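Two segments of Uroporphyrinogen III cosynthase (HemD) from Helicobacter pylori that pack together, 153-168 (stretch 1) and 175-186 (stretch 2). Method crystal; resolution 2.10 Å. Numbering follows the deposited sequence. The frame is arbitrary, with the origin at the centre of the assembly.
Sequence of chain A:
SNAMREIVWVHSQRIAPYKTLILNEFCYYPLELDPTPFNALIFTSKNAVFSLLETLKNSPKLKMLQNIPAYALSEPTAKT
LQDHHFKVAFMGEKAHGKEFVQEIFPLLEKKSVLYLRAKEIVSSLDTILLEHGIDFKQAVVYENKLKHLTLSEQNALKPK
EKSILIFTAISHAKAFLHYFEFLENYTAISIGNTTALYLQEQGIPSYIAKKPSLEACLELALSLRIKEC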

# COMPACT_ATOMS: atom_id res chain seq x y z
N GLU A 153 -5.90 -24.19 -1.86
CA GLU A 153 -6.12 -22.74 -2.01
C GLU A 153 -5.62 -22.23 -3.37
O GLU A 153 -6.30 -21.46 -4.04
CB GLU A 153 -5.49 -21.97 -0.84
CG GLU A 153 -6.25 -22.12 0.49
CD GLU A 153 -5.50 -21.54 1.71
OE1 GLU A 153 -4.28 -21.28 1.64
OE2 GLU A 153 -6.15 -21.35 2.77
N GLN A 154 -4.45 -22.73 -3.80
CA GLN A 154 -3.88 -22.34 -5.09
C GLN A 154 -4.75 -22.72 -6.28
O GLN A 154 -4.98 -21.89 -7.18
CB GLN A 154 -2.47 -22.91 -5.27
CG GLN A 154 -1.43 -22.26 -4.37
CD GLN A 154 -0.12 -23.01 -4.36
OE1 GLN A 154 0.41 -23.37 -5.41
NE2 GLN A 154 0.42 -23.24 -3.16
N ASN A 155 -5.24 -23.96 -6.29
CA ASN A 155 -6.09 -24.45 -7.38
C ASN A 155 -7.39 -23.65 -7.51
O ASN A 155 -7.83 -23.38 -8.62
CB ASN A 155 -6.37 -25.95 -7.23
CG ASN A 155 -5.10 -26.78 -7.19
OD1 ASN A 155 -4.11 -26.44 -7.85
ND2 ASN A 155 -5.10 -27.85 -6.40
N ALA A 156 -7.97 -23.28 -6.38
CA ALA A 156 -9.17 -22.43 -6.35
C ALA A 156 -8.92 -21.01 -6.88
O ALA A 156 -9.82 -20.35 -7.42
CB ALA A 156 -9.73 -22.37 -4.94
N LEU A 157 -7.69 -20.52 -6.72
CA LEU A 157 -7.39 -19.15 -7.11
C LEU A 157 -6.83 -19.04 -8.53
O LEU A 157 -6.77 -17.94 -9.07
CB LEU A 157 -6.42 -18.52 -6.11
CG LEU A 157 -6.93 -18.34 -4.68
CD1 LEU A 157 -5.76 -18.10 -3.74
CD2 LEU A 157 -7.94 -17.20 -4.58
N LYS A 158 -6.43 -20.16 -9.13
CA LYS A 158 -5.82 -20.12 -10.46
C LYS A 158 -6.84 -19.51 -11.45
O LYS A 158 -7.97 -19.99 -11.54
CB LYS A 158 -5.38 -21.51 -10.92
CG LYS A 158 -4.59 -21.54 -12.25
CD LYS A 158 -4.15 -22.97 -12.59
CE LYS A 158 -3.46 -23.08 -13.94
NZ LYS A 158 -2.11 -22.43 -14.01
N PRO A 159 -6.44 -18.44 -12.16
CA PRO A 159 -7.37 -17.82 -13.12
C PRO A 159 -7.76 -18.80 -14.23
O PRO A 159 -7.00 -19.69 -14.54
CB PRO A 159 -6.56 -16.66 -13.72
CG PRO A 159 -5.44 -16.42 -12.76
CD PRO A 159 -5.12 -17.78 -12.17
N LYS A 160 -8.94 -18.64 -14.80
CA LYS A 160 -9.27 -19.41 -16.00
C LYS A 160 -8.36 -18.91 -17.14
O LYS A 160 -7.82 -17.79 -17.10
CB LYS A 160 -10.75 -19.26 -16.36
N GLU A 161 -8.19 -19.74 -18.15
CA GLU A 161 -7.42 -19.33 -19.31
C GLU A 161 -8.07 -18.11 -19.98
O GLU A 161 -9.28 -17.90 -19.85
CB GLU A 161 -7.25 -20.51 -20.26
CG GLU A 161 -6.48 -21.67 -19.58
CD GLU A 161 -5.53 -22.38 -20.52
OE1 GLU A 161 -5.56 -22.08 -21.74
OE2 GLU A 161 -4.75 -23.25 -20.04
N LYS A 162 -7.24 -17.30 -20.64
CA LYS A 162 -7.65 -16.08 -21.33
C LYS A 162 -8.13 -14.95 -20.41
O LYS A 162 -8.62 -13.93 -20.91
CB LYS A 162 -8.69 -16.38 -22.42
CG LYS A 162 -8.21 -17.37 -23.46
CD LYS A 162 -9.32 -17.81 -24.41
CE LYS A 162 -8.72 -18.74 -25.48
NZ LYS A 162 -9.77 -19.46 -26.28
N SER A 163 -8.01 -15.13 -19.09
CA SER A 163 -8.34 -14.10 -18.09
C SER A 163 -7.60 -12.80 -18.33
O SER A 163 -6.45 -12.79 -18.76
CB SER A 163 -8.00 -14.57 -16.67
OG SER A 163 -8.79 -15.67 -16.25
N ILE A 164 -8.28 -11.70 -18.01
CA ILE A 164 -7.64 -10.39 -17.91
C ILE A 164 -7.30 -10.12 -16.43
O ILE A 164 -8.19 -10.09 -15.59
CB ILE A 164 -8.57 -9.27 -18.45
CG1 ILE A 164 -8.88 -9.48 -19.94
CG2 ILE A 164 -7.94 -7.90 -18.22
CD1 ILE A 164 -10.26 -8.95 -20.35
N LEU A 165 -6.03 -9.90 -16.14
CA LEU A 165 -5.55 -9.76 -14.76
C LEU A 165 -5.12 -8.32 -14.46
O LEU A 165 -4.22 -7.77 -15.13
CB LEU A 165 -4.37 -10.71 -14.50
CG LEU A 165 -4.51 -12.14 -15.02
CD1 LEU A 165 -3.20 -12.86 -14.87
CD2 LEU A 165 -5.63 -12.87 -14.28
N ILE A 166 -5.76 -7.74 -13.45
CA ILE A 166 -5.48 -6.36 -13.02
C ILE A 166 -4.51 -6.33 -11.85
O ILE A 166 -4.86 -6.74 -10.71
CB ILE A 166 -6.79 -5.57 -12.67
CG1 ILE A 166 -7.75 -5.54 -13.87
CG2 ILE A 166 -6.44 -4.15 -12.21
CD1 ILE A 166 -9.14 -4.99 -13.58
N PHE A 167 -3.29 -5.85 -12.10
CA PHE A 167 -2.30 -5.72 -11.03
C PHE A 167 -2.26 -4.30 -10.49
O PHE A 167 -1.99 -3.35 -11.23
CB PHE A 167 -0.91 -6.16 -11.53
CG PHE A 167 -0.87 -7.59 -12.01
CD1 PHE A 167 -0.69 -8.64 -11.09
CD2 PHE A 167 -0.99 -7.89 -13.36
CE1 PHE A 167 -0.66 -9.98 -11.53
CE2 PHE A 167 -0.95 -9.23 -13.82
CZ PHE A 167 -0.78 -10.28 -12.89
N THR A 168 -2.51 -4.17 -9.18
CA THR A 168 -2.68 -2.85 -8.57
C THR A 168 -1.44 -2.35 -7.83
O THR A 168 -1.44 -1.24 -7.33
CB THR A 168 -3.90 -2.82 -7.62
OG1 THR A 168 -3.68 -3.74 -6.53
CG2 THR A 168 -5.17 -3.23 -8.36
N ALA A 175 3.72 -11.57 -6.09
CA ALA A 175 3.06 -12.69 -5.44
C ALA A 175 2.38 -13.58 -6.48
O ALA A 175 2.40 -14.81 -6.37
CB ALA A 175 2.04 -12.19 -4.43
N PHE A 176 1.76 -12.97 -7.49
CA PHE A 176 1.13 -13.75 -8.52
C PHE A 176 2.15 -14.67 -9.19
O PHE A 176 1.91 -15.88 -9.32
CB PHE A 176 0.45 -12.87 -9.56
CG PHE A 176 -0.29 -13.64 -10.61
CD1 PHE A 176 0.35 -14.00 -11.80
CD2 PHE A 176 -1.61 -14.02 -10.41
CE1 PHE A 176 -0.32 -14.73 -12.80
CE2 PHE A 176 -2.29 -14.75 -11.40
CZ PHE A 176 -1.64 -15.10 -12.60
N LEU A 177 3.27 -14.09 -9.60
CA LEU A 177 4.29 -14.84 -10.34
C LEU A 177 4.97 -15.88 -9.46
O LEU A 177 5.40 -16.89 -9.95
CB LEU A 177 5.32 -13.90 -10.97
CG LEU A 177 4.76 -13.03 -12.10
CD1 LEU A 177 5.82 -12.05 -12.60
CD2 LEU A 177 4.23 -13.90 -13.25
N HIS A 178 5.02 -15.64 -8.15
CA HIS A 178 5.47 -16.68 -7.23
C HIS A 178 4.64 -17.95 -7.37
O HIS A 178 5.19 -19.04 -7.37
CB HIS A 178 5.46 -16.20 -5.77
CG HIS A 178 5.99 -17.21 -4.81
ND1 HIS A 178 7.29 -17.18 -4.33
CD2 HIS A 178 5.42 -18.31 -4.27
CE1 HIS A 178 7.48 -18.21 -3.52
NE2 HIS A 178 6.36 -18.91 -3.47
N TYR A 179 3.33 -17.81 -7.51
CA TYR A 179 2.45 -18.98 -7.46
C TYR A 179 1.98 -19.53 -8.80
O TYR A 179 1.69 -20.72 -8.91
CB TYR A 179 1.23 -18.68 -6.60
CG TYR A 179 1.48 -18.76 -5.10
CD1 TYR A 179 1.79 -19.98 -4.49
CD2 TYR A 179 1.36 -17.63 -4.29
CE1 TYR A 179 2.02 -20.06 -3.12
CE2 TYR A 179 1.58 -17.70 -2.89
CZ TYR A 179 1.89 -18.91 -2.32
OH TYR A 179 2.11 -19.00 -0.96
N PHE A 180 1.87 -18.67 -9.80
CA PHE A 180 1.18 -19.03 -11.03
C PHE A 180 1.99 -18.69 -12.26
O PHE A 180 2.61 -17.63 -12.34
CB PHE A 180 -0.17 -18.29 -11.11
CG PHE A 180 -1.07 -18.52 -9.92
CD1 PHE A 180 -1.65 -19.77 -9.69
CD2 PHE A 180 -1.34 -17.47 -9.03
CE1 PHE A 180 -2.48 -19.98 -8.60
CE2 PHE A 180 -2.17 -17.68 -7.95
CZ PHE A 180 -2.74 -18.93 -7.73
N GLU A 181 1.96 -19.60 -13.23
CA GLU A 181 2.51 -19.34 -14.55
C GLU A 181 1.71 -18.20 -15.19
O GLU A 181 0.48 -18.15 -15.08
CB GLU A 181 2.42 -20.62 -15.40
CG GLU A 181 3.00 -20.55 -16.81
CD GLU A 181 2.72 -21.82 -17.67
OE1 GLU A 181 1.92 -22.70 -17.25
OE2 GLU A 181 3.29 -21.93 -18.78
N PHE A 182 2.41 -17.26 -15.80
CA PHE A 182 1.75 -16.27 -16.60
C PHE A 182 1.62 -16.84 -18.01
O PHE A 182 2.58 -16.87 -18.79
CB PHE A 182 2.46 -14.92 -16.60
CG PHE A 182 1.60 -13.81 -17.13
CD1 PHE A 182 1.49 -13.58 -18.51
CD2 PHE A 182 0.85 -13.02 -16.27
CE1 PHE A 182 0.69 -12.59 -19.01
CE2 PHE A 182 0.03 -12.03 -16.76
CZ PHE A 182 -0.06 -11.80 -18.13
N LEU A 183 0.42 -17.32 -18.30
CA LEU A 183 0.06 -17.87 -19.59
C LEU A 183 0.11 -16.78 -20.65
O LEU A 183 -0.25 -15.62 -20.39
CB LEU A 183 -1.35 -18.47 -19.53
CG LEU A 183 -1.64 -19.57 -18.51
CD1 LEU A 183 -3.06 -20.08 -18.71
CD2 LEU A 183 -0.63 -20.75 -18.60
N GLU A 184 0.57 -17.14 -21.85
CA GLU A 184 0.64 -16.19 -22.96
C GLU A 184 -0.75 -15.60 -23.30
O GLU A 184 -0.84 -14.45 -23.74
CB GLU A 184 1.26 -16.85 -24.19
N ASN A 185 -1.80 -16.38 -23.06
CA ASN A 185 -3.17 -15.94 -23.34
C ASN A 185 -3.84 -15.07 -22.24
O ASN A 185 -4.95 -14.55 -22.44
CB ASN A 185 -4.05 -17.12 -23.81
CG ASN A 185 -4.47 -18.08 -22.69
OD1 ASN A 185 -4.56 -17.73 -21.51
ND2 ASN A 185 -4.76 -19.31 -23.07
N TYR A 186 -3.17 -14.90 -21.10
CA TYR A 186 -3.61 -13.91 -20.13
C TYR A 186 -3.31 -12.54 -20.72
O TYR A 186 -2.38 -12.40 -21.53
CB TYR A 186 -2.85 -14.02 -18.81
CG TYR A 186 -3.12 -15.23 -17.93
CD1 TYR A 186 -4.32 -15.96 -18.01
CD2 TYR A 186 -2.17 -15.62 -16.98
CE1 TYR A 186 -4.54 -17.06 -17.16
CE2 TYR A 186 -2.38 -16.70 -16.15
CZ TYR A 186 -3.57 -17.42 -16.23
OH TYR A 186 -3.74 -18.49 -15.38
O HOH W 1 -1.49 -19.67 -14.28
O HOH W 2 0.22 -22.11 -12.87

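Each stretch starts in the last turn or so of a helix and then leaves helical geometry, at Lys158 in one and at Phe180 in the other. Stretch 1 goes on through a type II turn, Lys160 to Ser163, into the strand 164-167, while stretch 2 closes with a type I turn from Leu183 to Tyr186. Together they bury 843 Å², and aromatic residues make up most of the share that stretch 2 contributes.

The first contact is made by the helix of stretch 1. Gln154 sets out sideways, but its extended side chain brings NE2 to 3.6 Å from Tyr179 CE1. The Gln154 carbonyl O lies 3.5 Å from Phe180 CE1, near the plane of that ring and so at its weakly positive edge. Leu157 adds an apolar contact, CB to Phe180 CZ at 4.0 Å, and Lys158 CA follows at 3.8 Å from Phe180 CE1. One phenylalanine thus packs against the closing turn of the opposing helix.

Lys158 is greasy along its chain and polar at its tip. Its NZ donates to two waters, 2.8 Å to water 1 and 2.6 Å to water 2. Water 1 donates in turn to Glu181 O (2.6 Å) and lies 2.8 Å from Tyr186 OH, while water 2 accepts from Glu181 N at 3.1 Å. The ammonium group therefore reaches the backbone of stretch 2 through solvent.

Pro159 points toward stretch 2 and touches two rings: its CG is 3.8 Å from Phe176 CE2, at the ring edge, and its CB is 4.0 Å from Tyr186 CZ.

In the turn, polar chemistry takes over. Lys160 O accepts a very short 2.5 Å bond from Ser163 OG and also lies 3.4 Å from Tyr186 CE1, at the ring edge. Asn185 uses both ends of its amide: ND2 donates to Glu161 OE1 at 3.2 Å, and OD1 accepts from Lys162 N at 2.9 Å. The backbones come close here, with CA-H...O contacts running in both directions, Lys162 CA to Asn185 O and Tyr186 CA to Ser163 O, each 3.3 Å.

Along the strand, alternation sorts the side chains: Leu165 and Phe167 point toward stretch 2, Ile164 away. Leu165 CD1 is a hub, 3.6 Å from Phe176 CZ, 3.6 Å from Tyr186 CD2 and 3.8 Å from Phe182 CE2. Phe167 then turns its edge to the face of Phe176, with planes at 78°, and its CE2 lies 4.2 Å from Phe182 CE2. The rule to read: rings pack against the helix end, Pro159 and the strand, while the two direct hydrogen bonds between the stretches join turn to turn, through Asn185.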